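PDB 7CHU: putative pectin lyase from Geobacillus virus E2, which serves as the trimeric tailspike of a deep-sea thermophilic bacteriophage and probably recognises, and perhaps cleaves, polysaccharide on the host cell surface. Local coordinates for residues F506-N509 with T510-K514; N468-D472 with G473-K477; F496-S499 with A500-K503; Q426-G429 with T430-S433; L397-N400 with R401-I404. All blocks are in the same frame, centred on the assembly; numbering follows the deposited sequence.

Interaction 1 (F506-N509 with T510-K514); sequences FKDN and TGTVK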
loop_
_atom_site.group_PDB
_atom_site.type_symbol
_atom_site.label_atom_id
_atom_site.label_comp_id
_atom_site.label_asym_id
_atom_site.label_seq_id
_atom_site.Cartn_x
_atom_site.Cartn_y
_atom_site.Cartn_z
ATOM N N PHE A 506 -32.136 -58.615 -2.380
ATOM C CA PHE A 506 -32.045 -57.879 -1.127
ATOM C C PHE A 506 -31.359 -58.766 -0.099
ATOM O O PHE A 506 -31.814 -59.889 0.156
ATOM C CB PHE A 506 -33.444 -57.467 -0.651
ATOM C CG PHE A 506 -33.451 -56.624 0.605
ATOM C CD1 PHE A 506 -32.964 -55.328 0.578
ATOM C CD2 PHE A 506 -34.005 -57.106 1.787
ATOM C CE1 PHE A 506 -32.992 -54.536 1.721
ATOM C CE2 PHE A 506 -34.030 -56.323 2.940
ATOM C CZ PHE A 506 -33.523 -55.029 2.898
ATOM N N LYS A 507 -30.258 -58.291 0.486
ATOM C CA LYS A 507 -29.704 -58.961 1.659
ATOM C C LYS A 507 -30.351 -58.345 2.887
ATOM O O LYS A 507 -30.132 -57.164 3.187
ATOM C CB LYS A 507 -28.184 -58.841 1.728
ATOM C CG LYS A 507 -27.595 -59.407 3.012
ATOM C CD LYS A 507 -26.045 -59.269 3.056
ATOM C CE LYS A 507 -25.374 -60.365 2.235
ATOM N NZ LYS A 507 -23.877 -60.292 2.256
ATOM N N ASP A 508 -31.133 -59.138 3.619
ATOM C CA ASP A 508 -31.976 -58.528 4.639
ATOM C C ASP A 508 -31.221 -58.412 5.965
ATOM O O ASP A 508 -30.016 -58.666 6.069
ATOM C CB ASP A 508 -33.320 -59.262 4.764
ATOM C CG ASP A 508 -33.193 -60.709 5.257
ATOM O OD1 ASP A 508 -32.110 -61.085 5.770
ATOM O OD2 ASP A 508 -34.199 -61.467 5.133
ATOM N N ASN A 509 -31.954 -58.004 6.995
ATOM C CA ASN A 509 -31.374 -57.781 8.308
ATOM C C ASN A 509 -30.758 -59.038 8.902
ATOM O O ASN A 509 -29.948 -58.927 9.821
ATOM C CB ASN A 509 -32.437 -57.230 9.250
ATOM C CG ASN A 509 -31.835 -56.596 10.504
ATOM O OD1 ASN A 509 -30.984 -55.707 10.428
ATOM N ND2 ASN A 509 -32.260 -57.076 11.649
ATOM N N THR A 510 -31.125 -60.222 8.423
ATOM C CA THR A 510 -30.534 -61.455 8.940
ATOM C C THR A 510 -29.242 -61.829 8.215
ATOM O O THR A 510 -28.655 -62.877 8.518
ATOM C CB THR A 510 -31.547 -62.623 8.851
ATOM O OG1 THR A 510 -31.700 -63.048 7.487
ATOM C CG2 THR A 510 -32.916 -62.212 9.407
ATOM N N GLY A 511 -28.794 -61.013 7.253
ATOM C CA GLY A 511 -27.624 -61.345 6.474
ATOM C C GLY A 511 -27.858 -62.335 5.355
ATOM O O GLY A 511 -26.891 -62.782 4.725
ATOM N N THR A 512 -29.102 -62.671 5.071
ATOM C CA THR A 512 -29.459 -63.642 4.045
ATOM C C THR A 512 -29.832 -62.925 2.745
ATOM O O THR A 512 -30.638 -61.988 2.752
ATOM C CB THR A 512 -30.617 -64.504 4.559
ATOM O OG1 THR A 512 -30.234 -65.098 5.806
ATOM C CG2 THR A 512 -30.996 -65.606 3.570
ATOM N N VAL A 513 -29.232 -63.346 1.637
ATOM C CA VAL A 513 -29.553 -62.763 0.334
ATOM C C VAL A 513 -30.833 -63.394 -0.189
ATOM O O VAL A 513 -30.920 -64.618 -0.317
ATOM C CB VAL A 513 -28.412 -62.960 -0.666
ATOM C CG1 VAL A 513 -28.824 -62.414 -2.069
ATOM C CG2 VAL A 513 -27.169 -62.276 -0.162
ATOM N N LYS A 514 -31.829 -62.564 -0.480
ATOM C CA LYS A 514 -33.100 -63.039 -1.005
ATOM C C LYS A 514 -33.397 -62.378 -2.345
ATOM O O LYS A 514 -32.945 -61.262 -2.614
ATOM C CB LYS A 514 -34.229 -62.761 -0.018
ATOM C CG LYS A 514 -33.871 -63.212 1.386
ATOM C CD LYS A 514 -35.035 -63.128 2.302
ATOM C CE LYS A 514 -35.928 -64.324 2.138
ATOM N NZ LYS A 514 -35.221 -65.545 2.608
HETATM O O HOH W 1 -34.757 -63.776 6.398
#
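Asp508 turns its carboxylate back over the bend that follows, with CG set between its own backbone N and carbonyl carbon (chi1 65°), and Thr510 adopts the matching rotation (chi1 73°), which swings OG1 inward to meet it. The hydroxyl donates to Asp508 OD1 at 2.6 Å from Thr510 OG1, on the syn side and close to the carboxylate plane. The same oxygen is reached from well above that plane by the backbone, Thr510 N lying 3.0 Å from Asp508 OD1, so that one acceptor holds both the side chain and the main chain of a single residue. A water donates to the other oxygen, Asp508 OD2, at 2.7 Å, and the aliphatic CD of Lys514 runs past this side of the carboxylate.

Beneath the side chains the backbone closes twice. Gly511 N donates to Asp508 O at 2.9 Å, completing a type I turn, while Asp508 N donates to Thr512 O at 3.0 Å. Gly511 takes up the left-handed conformation, phi 80°, needed between these two bonds. Further along, Phe506 and Lys514 form a hydrogen-bonded pair, with Lys514 N 2.7 Å from Phe506 O. On the face carrying Lys507 and Val513, the lysine chain lies against the valine, CE to CG2 3.6 Å, before its NZ reaches Thr490 O. Phe506 instead packs on Leu518 of the second subunit. The whole exemplifies a beta hairpin closed by a type I turn plus G1 bulge, here stapled by an aspartate at the first turn position.

Interaction 2 (N468-D472 with G473-K477); sequences NVTLD and GIKPK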
loop_
_atom_site.group_PDB
_atom_site.type_symbol
_atom_site.label_atom_id
_atom_site.label_comp_id
_atom_site.label_asym_id
_atom_site.label_seq_id
_atom_site.Cartn_x
_atom_site.Cartn_y
_atom_site.Cartn_z
ATOM N N ASN A 468 -33.546 -34.803 -4.698
ATOM C CA ASN A 468 -33.560 -33.969 -3.505
ATOM C C ASN A 468 -33.229 -34.844 -2.306
ATOM O O ASN A 468 -33.750 -35.954 -2.179
ATOM C CB ASN A 468 -34.919 -33.296 -3.283
ATOM C CG ASN A 468 -35.253 -32.288 -4.348
ATOM O OD1 ASN A 468 -35.890 -32.626 -5.348
ATOM N ND2 ASN A 468 -34.853 -31.032 -4.136
ATOM N N VAL A 469 -32.369 -34.356 -1.434
ATOM C CA VAL A 469 -32.093 -35.020 -0.174
ATOM C C VAL A 469 -32.660 -34.107 0.896
ATOM O O VAL A 469 -32.189 -32.976 1.059
ATOM C CB VAL A 469 -30.593 -35.272 0.022
ATOM C CG1 VAL A 469 -30.307 -35.798 1.428
ATOM C CG2 VAL A 469 -30.093 -36.253 -1.047
ATOM N N THR A 470 -33.715 -34.548 1.575
ATOM C CA THR A 470 -34.342 -33.704 2.593
ATOM C C THR A 470 -34.455 -34.448 3.924
ATOM O O THR A 470 -34.049 -35.599 4.064
ATOM C CB THR A 470 -35.721 -33.200 2.134
ATOM O OG1 THR A 470 -36.716 -34.227 2.302
ATOM C CG2 THR A 470 -35.683 -32.747 0.686
ATOM N N LEU A 471 -35.039 -33.761 4.907
ATOM C CA LEU A 471 -35.201 -34.322 6.237
ATOM C C LEU A 471 -36.194 -35.466 6.256
ATOM O O LEU A 471 -36.175 -36.263 7.196
ATOM C CB LEU A 471 -35.658 -33.247 7.220
ATOM C CG LEU A 471 -34.547 -32.287 7.663
ATOM C CD1 LEU A 471 -35.164 -30.994 8.178
ATOM C CD2 LEU A 471 -33.671 -32.921 8.717
ATOM N N ASP A 472 -37.048 -35.585 5.247
ATOM C CA ASP A 472 -38.030 -36.656 5.283
ATOM C C ASP A 472 -37.863 -37.665 4.151
ATOM O O ASP A 472 -38.616 -38.645 4.106
ATOM C CB ASP A 472 -39.449 -36.075 5.318
ATOM C CG ASP A 472 -39.740 -35.130 4.175
ATOM O OD1 ASP A 472 -39.249 -35.338 3.032
ATOM O OD2 ASP A 472 -40.488 -34.161 4.412
ATOM N N GLY A 473 -36.885 -37.487 3.258
ATOM C CA GLY A 473 -36.571 -38.570 2.346
ATOM C C GLY A 473 -35.508 -38.277 1.302
ATOM O O GLY A 473 -35.161 -37.111 1.069
ATOM N N ILE A 474 -34.968 -39.344 0.704
ATOM C CA ILE A 474 -34.105 -39.256 -0.473
ATOM C C ILE A 474 -35.022 -39.387 -1.674
ATOM O O ILE A 474 -35.677 -40.426 -1.838
ATOM C CB ILE A 474 -33.045 -40.372 -0.491
ATOM C CG1 ILE A 474 -32.322 -40.531 0.855
ATOM C CG2 ILE A 474 -32.130 -40.246 -1.730
ATOM C CD1 ILE A 474 -31.646 -39.303 1.377
ATOM N N LYS A 475 -35.083 -38.344 -2.506
ATOM C CA LYS A 475 -36.183 -38.157 -3.458
ATOM C C LYS A 475 -35.704 -38.127 -4.901
ATOM O O LYS A 475 -35.504 -37.047 -5.479
ATOM C CB LYS A 475 -36.966 -36.885 -3.129
ATOM C CG LYS A 475 -37.548 -36.888 -1.718
ATOM C CD LYS A 475 -38.346 -35.606 -1.417
ATOM C CE LYS A 475 -38.885 -35.637 0.009
ATOM N NZ LYS A 475 -39.760 -34.454 0.361
ATOM N N PRO A 476 -35.544 -39.289 -5.538
ATOM C CA PRO A 476 -35.079 -39.311 -6.929
ATOM C C PRO A 476 -36.210 -38.978 -7.891
ATOM O O PRO A 476 -37.308 -39.541 -7.803
ATOM C CB PRO A 476 -34.596 -40.754 -7.114
ATOM C CG PRO A 476 -35.470 -41.554 -6.197
ATOM C CD PRO A 476 -35.742 -40.655 -5.002
ATOM N N LYS A 477 -35.937 -38.052 -8.809
ATOM C CA LYS A 477 -36.880 -37.688 -9.862
ATOM C C LYS A 477 -36.666 -38.497 -11.125
ATOM O O LYS A 477 -37.434 -38.354 -12.081
ATOM C CB LYS A 477 -36.766 -36.193 -10.195
ATOM C CG LYS A 477 -36.895 -35.269 -8.974
ATOM C CD LYS A 477 -38.215 -35.523 -8.266
ATOM C CE LYS A 477 -38.485 -34.556 -7.101
ATOM N NZ LYS A 477 -37.606 -34.795 -5.910
HETATM O O HOH W 2 -39.137 -32.623 2.297
#
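Lys475 O is gripped by two donors that come from opposite faces of its carbonyl plane: Asn468 N, at 3.1 Å from Lys475 O, and the ammonium of Lys477. That ammonium also serves the Asn468 side chain, with Lys477 NZ 2.8 Å from Asn468 OD1, so one charge ties together a carbonyl and an amide oxygen on neighbouring strands. The amide is fixed from its other end, since Asn468 ND2 donates to Asp444 O.

Towards the bend, Thr470 N bonds to Gly473 O at 3.0 Å. Thr470 OG1 accepts from Asp472 N at 3.3 Å, an ST turn. The extended chain of Lys475 passes Thr470 roughly at right angles and ends in a salt bridge, its NZ lying 2.9 Å from Asp472 OD1 on the syn lone pair; a water accepts a further hydrogen bond from Lys475 NZ. On the other face of the hairpin, Val469 CG1 and Ile474 CD1 meet at 3.8 Å, side by side, and Ile474 packs on Val478 of the third subunit. The two lysines thus do different work: Lys475 would be expected to offset the charge of Asp472, while the ammonium of Lys477 probably polarises the two neutral oxygens it binds, Lys475 O and Asn468 OD1, strengthening their hold on it.

Interaction 3 (F496-S499 with A500-K503); sequences FVDS and ADNK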
loop_
_atom_site.group_PDB
_atom_site.type_symbol
_atom_site.label_atom_id
_atom_site.label_comp_id
_atom_site.label_asym_id
_atom_site.label_seq_id
_atom_site.Cartn_x
_atom_site.Cartn_y
_atom_site.Cartn_z
ATOM N N PHE A 496 -29.634 -54.527 -4.265
ATOM C CA PHE A 496 -28.624 -54.549 -5.329
ATOM C C PHE A 496 -29.103 -55.469 -6.446
ATOM O O PHE A 496 -29.988 -56.297 -6.246
ATOM C CB PHE A 496 -27.261 -55.029 -4.818
ATOM C CG PHE A 496 -27.248 -56.471 -4.357
ATOM C CD1 PHE A 496 -26.584 -57.447 -5.086
ATOM C CD2 PHE A 496 -27.902 -56.845 -3.184
ATOM C CE1 PHE A 496 -26.574 -58.773 -4.652
ATOM C CE2 PHE A 496 -27.899 -58.164 -2.738
ATOM C CZ PHE A 496 -27.228 -59.131 -3.473
ATOM N N VAL A 497 -28.491 -55.330 -7.615
ATOM C CA VAL A 497 -28.568 -56.339 -8.667
ATOM C C VAL A 497 -27.319 -57.218 -8.589
ATOM O O VAL A 497 -26.186 -56.721 -8.669
ATOM C CB VAL A 497 -28.707 -55.694 -10.050
ATOM C CG1 VAL A 497 -28.661 -56.767 -11.137
ATOM C CG2 VAL A 497 -30.003 -54.909 -10.142
ATOM N N ASP A 498 -27.529 -58.520 -8.426
ATOM C CA ASP A 498 -26.451 -59.496 -8.296
ATOM C C ASP A 498 -25.780 -59.749 -9.650
ATOM O O ASP A 498 -26.429 -60.214 -10.589
ATOM C CB ASP A 498 -27.037 -60.792 -7.736
ATOM C CG ASP A 498 -25.982 -61.815 -7.347
ATOM O OD1 ASP A 498 -24.798 -61.697 -7.730
ATOM O OD2 ASP A 498 -26.344 -62.769 -6.651
ATOM N N SER A 499 -24.464 -59.521 -9.730
ATOM C CA SER A 499 -23.759 -59.736 -10.990
ATOM C C SER A 499 -23.653 -61.211 -11.358
ATOM O O SER A 499 -23.337 -61.514 -12.509
ATOM C CB SER A 499 -22.358 -59.108 -10.939
ATOM O OG SER A 499 -21.563 -59.715 -9.934
ATOM N N ALA A 500 -23.929 -62.124 -10.425
ATOM C CA ALA A 500 -23.940 -63.549 -10.744
ATOM C C ALA A 500 -25.065 -63.902 -11.707
ATOM O O ALA A 500 -24.881 -64.735 -12.597
ATOM C CB ALA A 500 -24.073 -64.374 -9.465
ATOM N N ASP A 501 -26.248 -63.291 -11.541
ATOM C CA ASP A 501 -27.393 -63.671 -12.358
ATOM C C ASP A 501 -28.229 -62.482 -12.821
ATOM O O ASP A 501 -29.306 -62.694 -13.392
ATOM C CB ASP A 501 -28.279 -64.669 -11.594
ATOM C CG ASP A 501 -28.677 -64.167 -10.208
ATOM O OD1 ASP A 501 -28.572 -62.941 -9.949
ATOM O OD2 ASP A 501 -29.099 -65.000 -9.376
ATOM N N ASN A 502 -27.781 -61.244 -12.587
ATOM C CA ASN A 502 -28.479 -60.041 -13.060
ATOM C C ASN A 502 -29.906 -59.948 -12.513
ATOM O O ASN A 502 -30.801 -59.411 -13.162
ATOM C CB ASN A 502 -28.486 -59.965 -14.589
ATOM C CG ASN A 502 -27.099 -59.818 -15.166
ATOM O OD1 ASN A 502 -26.277 -59.030 -14.675
ATOM N ND2 ASN A 502 -26.819 -60.585 -16.214
ATOM N N LYS A 503 -30.121 -60.443 -11.302
ATOM C CA LYS A 503 -31.411 -60.339 -10.644
ATOM C C LYS A 503 -31.373 -59.298 -9.527
ATOM O O LYS A 503 -30.353 -59.143 -8.838
ATOM C CB LYS A 503 -31.824 -61.693 -10.077
ATOM C CG LYS A 503 -32.211 -62.673 -11.169
ATOM C CD LYS A 503 -32.638 -63.998 -10.596
ATOM C CE LYS A 503 -33.061 -64.951 -11.709
ATOM N NZ LYS A 503 -33.428 -66.247 -11.093
HETATM O O HOH W 3 -23.774 -59.303 -14.519
#
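A short loop joins strand 494-498 to strand 503-507 in a beta hairpin, and its first anchor is the backbone of Asp498, whose N donates to Lys503 O at 2.9 Å. The carbonyl of the same residue then gathers two donors from the far limb of the loop. Asn502 N lies almost on the extension of the carbonyl bond, 2.6 Å from Asp498 O, though its N-H is bent away from that line, whereas Asp501 N comes from above the carbonyl plane, 3.2 Å from Asp498 O. Asn502 can close the bend because its backbone is left-handed, with phi 59°.

Side chains repeat the theme. Asp498 holds CG opposite its backbone N (chi1 -171°), an orientation that carries OD1 forward over the loop, where Ala500 N donates to it at 2.9 Å from above the carboxylate plane. Asp501 makes an Asx turn: its OD1 accepts from Lys503 N at 3.2 Å. The two side chains cross at about a right angle, their carboxylate planes 67° apart, and Asp498 OD2 stands 4.0 Å from Asp501 OD1. That proximity of like charges is probably relieved by Lys505, whose ammonium forms salt bridges to both aspartates and would be expected to stabilise their ionised forms.

On the other side of the strand, Val497 CG1 rests against the start of the returning limb, 3.7 Å from Asn502 C, and the same valine packs on Phe506 of the third subunit. A water donates to both Ser499 O and Asn502 OD1, bridging the two limbs of the loop. Such an arrangement is that of a tight beta-hairpin connection, here wound round a doubly used carbonyl and finished by a left-handed residue before the second strand begins.

Interaction 4 (Q426-G429 with T430-S433); sequences QPKG and TNAS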
loop_
_atom_site.group_PDB
_atom_site.type_symbol
_atom_site.label_atom_id
_atom_site.label_comp_id
_atom_site.label_asym_id
_atom_site.label_seq_id
_atom_site.Cartn_x
_atom_site.Cartn_y
_atom_site.Cartn_z
ATOM N N GLN A 426 -25.974 -21.012 -19.805
ATOM C CA GLN A 426 -25.051 -22.086 -20.146
ATOM C C GLN A 426 -23.929 -21.493 -20.984
ATOM O O GLN A 426 -24.144 -21.194 -22.172
ATOM C CB GLN A 426 -25.776 -23.196 -20.924
ATOM C CG GLN A 426 -24.927 -24.412 -21.231
ATOM C CD GLN A 426 -25.715 -25.488 -21.989
ATOM O OE1 GLN A 426 -25.851 -25.432 -23.216
ATOM N NE2 GLN A 426 -26.240 -26.461 -21.260
ATOM N N PRO A 427 -22.723 -21.311 -20.430
ATOM C CA PRO A 427 -21.663 -20.609 -21.181
ATOM C C PRO A 427 -21.183 -21.351 -22.413
ATOM O O PRO A 427 -21.038 -20.737 -23.477
ATOM C CB PRO A 427 -20.544 -20.466 -20.140
ATOM C CG PRO A 427 -21.191 -20.595 -18.856
ATOM C CD PRO A 427 -22.321 -21.557 -19.038
ATOM N N LYS A 428 -20.906 -22.655 -22.299
ATOM C CA LYS A 428 -20.444 -23.471 -23.422
ATOM C C LYS A 428 -21.612 -24.297 -23.949
ATOM O O LYS A 428 -22.047 -25.253 -23.297
ATOM C CB LYS A 428 -19.286 -24.377 -23.007
ATOM C CG LYS A 428 -18.751 -25.245 -24.153
ATOM C CD LYS A 428 -17.334 -25.698 -23.860
ATOM C CE LYS A 428 -16.622 -26.231 -25.103
ATOM N NZ LYS A 428 -15.186 -26.508 -24.825
ATOM N N GLY A 429 -22.097 -23.946 -25.146
ATOM C CA GLY A 429 -23.318 -24.537 -25.672
ATOM C C GLY A 429 -23.190 -25.982 -26.105
ATOM O O GLY A 429 -24.210 -26.655 -26.287
ATOM N N THR A 430 -21.967 -26.478 -26.279
ATOM C CA THR A 430 -21.777 -27.857 -26.713
ATOM C C THR A 430 -21.720 -28.842 -25.558
ATOM O O THR A 430 -21.657 -30.052 -25.810
ATOM C CB THR A 430 -20.493 -28.012 -27.557
ATOM O OG1 THR A 430 -19.358 -27.545 -26.820
ATOM C CG2 THR A 430 -20.596 -27.240 -28.875
ATOM N N ASN A 431 -21.741 -28.365 -24.307
ATOM C CA ASN A 431 -21.642 -29.236 -23.143
ATOM C C ASN A 431 -22.915 -29.143 -22.314
ATOM O O ASN A 431 -23.588 -28.111 -22.300
ATOM C CB ASN A 431 -20.439 -28.882 -22.271
ATOM C CG ASN A 431 -19.107 -29.062 -23.002
ATOM O OD1 ASN A 431 -19.036 -29.713 -24.041
ATOM N ND2 ASN A 431 -18.053 -28.464 -22.463
ATOM N N ALA A 432 -23.240 -30.238 -21.628
ATOM C CA ALA A 432 -24.325 -30.238 -20.652
ATOM C C ALA A 432 -23.976 -29.333 -19.463
ATOM O O ALA A 432 -22.895 -28.740 -19.389
ATOM C CB ALA A 432 -24.604 -31.666 -20.182
ATOM N N SER A 433 -24.906 -29.230 -18.510
ATOM C CA SER A 433 -24.683 -28.501 -17.273
ATOM C C SER A 433 -25.148 -29.369 -16.114
ATOM O O SER A 433 -26.158 -30.071 -16.237
ATOM C CB SER A 433 -25.454 -27.187 -17.265
ATOM O OG SER A 433 -25.257 -26.489 -18.480
#
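The Gln426 amide presents its edge to one partner and a face to another. In its plane, within 10°, lies the hydroxyl of Ser433, to which the amide donates with Gln426 NE2 2.9 Å from Ser433 OG. Over one face sits the backbone oxygen of Asn431, 3.4 Å from Gln426 CD. A second flat group, the Asn431 amide, has the aliphatic part of Lys428 over one face, with Lys428 CG 4.0 Å from Asn431 CG. The lysine chain stays extended, its CG opposite the backbone N (chi1 -179°), and on its way outward CE passes Thr430 OG1 at 3.5 Å.

Between these two groups the chain reverses in a type I beta turn from Lys428 to Asn431, part of the loop that leads from strand 423-426 to strand 433-438. Its closing bond is long, Asn431 N to Lys428 O 3.3 Å, and the donor stands above the carbonyl plane. By reaching Ser433 across the two ends of the loop, the glutamine spans its mouth, while the lysine lines its tip.

Both polar ends of Gln426 are engaged further out, OE1 by Ser454 N and NE2 additionally by Asn452 O. Asn416 threads the same region: its side chain bonds to Lys428 N and Ala432 O, and its backbone oxygen accepts from Ser433 OG. Asn431 also packs against Asp440 of the second subunit, and Ala432 against Thr442 of that chain.

Interaction 5 (L397-N400 with R401-I404); sequences LGWN and RSYI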
loop_
_atom_site.group_PDB
_atom_site.type_symbol
_atom_site.label_atom_id
_atom_site.label_comp_id
_atom_site.label_asym_id
_atom_site.label_seq_id
_atom_site.Cartn_x
_atom_site.Cartn_y
_atom_site.Cartn_z
ATOM N N LEU A 397 -17.161 -17.441 -6.398
ATOM C CA LEU A 397 -15.847 -17.998 -6.688
ATOM C C LEU A 397 -15.955 -18.799 -7.969
ATOM O O LEU A 397 -16.988 -19.432 -8.223
ATOM C CB LEU A 397 -15.350 -18.882 -5.535
ATOM C CG LEU A 397 -13.920 -19.424 -5.619
ATOM C CD1 LEU A 397 -13.351 -19.619 -4.219
ATOM C CD2 LEU A 397 -13.850 -20.729 -6.369
ATOM N N GLY A 398 -14.917 -18.759 -8.793
ATOM C CA GLY A 398 -14.982 -19.532 -10.016
ATOM C C GLY A 398 -13.706 -19.452 -10.820
ATOM O O GLY A 398 -12.835 -18.593 -10.602
ATOM N N TRP A 399 -13.599 -20.397 -11.742
ATOM C CA TRP A 399 -12.574 -20.373 -12.767
ATOM C C TRP A 399 -13.131 -21.118 -13.965
ATOM O O TRP A 399 -13.884 -22.083 -13.809
ATOM C CB TRP A 399 -11.273 -21.010 -12.299
ATOM C CG TRP A 399 -11.434 -22.446 -12.056
ATOM C CD1 TRP A 399 -11.169 -23.473 -12.931
ATOM C CD2 TRP A 399 -11.914 -23.048 -10.853
ATOM N NE1 TRP A 399 -11.463 -24.683 -12.331
ATOM C CE2 TRP A 399 -11.921 -24.446 -11.057
ATOM C CE3 TRP A 399 -12.350 -22.541 -9.621
ATOM C CZ2 TRP A 399 -12.334 -25.338 -10.068
ATOM C CZ3 TRP A 399 -12.756 -23.426 -8.642
ATOM C CH2 TRP A 399 -12.738 -24.806 -8.863
ATOM N N ASN A 400 -12.768 -20.658 -15.162
ATOM C CA ASN A 400 -13.349 -21.234 -16.358
ATOM C C ASN A 400 -14.873 -21.292 -16.244
ATOM O O ASN A 400 -15.506 -20.254 -16.044
ATOM C CB ASN A 400 -12.767 -22.613 -16.624
ATOM C CG ASN A 400 -12.770 -22.925 -18.082
ATOM O OD1 ASN A 400 -12.701 -22.011 -18.900
ATOM N ND2 ASN A 400 -12.902 -24.199 -18.432
ATOM N N ARG A 401 -15.479 -22.483 -16.347
ATOM C CA ARG A 401 -16.934 -22.603 -16.222
ATOM C C ARG A 401 -17.347 -23.372 -14.964
ATOM O O ARG A 401 -18.414 -24.006 -14.927
ATOM C CB ARG A 401 -17.527 -23.232 -17.481
ATOM C CG ARG A 401 -17.402 -22.321 -18.698
ATOM C CD ARG A 401 -17.724 -23.056 -20.011
ATOM N NE ARG A 401 -16.617 -23.914 -20.424
ATOM C CZ ARG A 401 -16.662 -25.243 -20.407
ATOM N NH1 ARG A 401 -17.768 -25.869 -20.006
ATOM N NH2 ARG A 401 -15.601 -25.942 -20.799
ATOM N N SER A 402 -16.526 -23.281 -13.922
ATOM C CA SER A 402 -16.765 -23.907 -12.622
ATOM C C SER A 402 -17.081 -22.818 -11.598
ATOM O O SER A 402 -16.266 -21.911 -11.392
ATOM C CB SER A 402 -15.530 -24.708 -12.174
ATOM O OG SER A 402 -15.190 -25.734 -13.106
ATOM N N TYR A 403 -18.261 -22.882 -10.977
ATOM C CA TYR A 403 -18.773 -21.752 -10.203
ATOM C C TYR A 403 -19.262 -22.173 -8.828
ATOM O O TYR A 403 -19.960 -23.180 -8.683
ATOM C CB TYR A 403 -19.940 -21.039 -10.915
ATOM C CG TYR A 403 -19.684 -20.683 -12.351
ATOM C CD1 TYR A 403 -18.665 -19.809 -12.705
ATOM C CD2 TYR A 403 -20.469 -21.212 -13.355
ATOM C CE1 TYR A 403 -18.436 -19.482 -14.024
ATOM C CE2 TYR A 403 -20.244 -20.902 -14.663
ATOM C CZ TYR A 403 -19.240 -20.022 -14.999
ATOM O OH TYR A 403 -19.032 -19.711 -16.326
ATOM N N ILE A 404 -18.911 -21.376 -7.823
ATOM C CA ILE A 404 -19.594 -21.365 -6.530
ATOM C C ILE A 404 -20.426 -20.095 -6.508
ATOM O O ILE A 404 -19.887 -18.990 -6.655
ATOM C CB ILE A 404 -18.605 -21.403 -5.352
ATOM C CG1 ILE A 404 -17.758 -22.682 -5.416
ATOM C CG2 ILE A 404 -19.351 -21.315 -4.023
ATOM C CD1 ILE A 404 -16.768 -22.800 -4.325
HETATM O O HOH W 4 -12.722 -27.243 -13.377
HETATM O O HOH W 5 -14.943 -25.248 -15.951
HETATM O O HOH W 6 -17.453 -17.877 -16.996
#
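Trp399 and Ser402 lie on the same side of the hairpin, and the indole folds across the serine: with chi1 at 66° its six-membered ring comes beneath Ser402 CB, which sits 4.0 Å from the ring centroid, over the face, as a CH-pi contact. At the ring's edge, in its plane, is Leu397 CD2. That leucine runs alongside Ile404, the two side chains extending in a common direction, with Leu397 CD2 4.1 Å from Ile404 CD1. One water joins Trp399 to Ser402, accepting from Trp399 NE1 at 3.0 Å and donating to Ser402 OG; Ser402 OG itself bonds to Gln415.

Asn400 and Arg401, at the bend, lie side by side with their amide and guanidinium planes 70° apart, and the arginine ends in a salt bridge to Asp440 of the second subunit. Tyr403 occupies the other face. Backbone bonds fix the register, Ser402 N to Trp399 O at 2.9 Å and Ile404 N to Leu397 O at 2.8 Å. Leu397 and Ile404 each pack on their own counterparts in both other subunits, as expected near a threefold axis. Here is a beta hairpin with a two-residue loop forming a type II' turn, set where the parallel coils give way to antiparallel strands.

How the interactions relate
All five interactions are sequence-local reversals strung along the C-terminal part of the tailspike, in chain order 5, 4, 2, 3 and 1. Two pairs touch. Interactions 4 and 5, centres 14 Å apart, meet where Pro427 CG lies 3.4 Å from Tyr403 OH and Lys428 CD 3.5 Å from Arg401 NH2. Interactions 1 and 3, also 14 Å between centres, share a three-stranded antiparallel sheet, with Phe496 CZ 3.9 Å from Val513 CG1. Interaction 2 stands between these pairs, its nearest atoms about 14 Å from interactions 1, 3 and 4. Asn509 of interaction 1 packs on Asn502 of the second subunit, so these two loops also meet between chains.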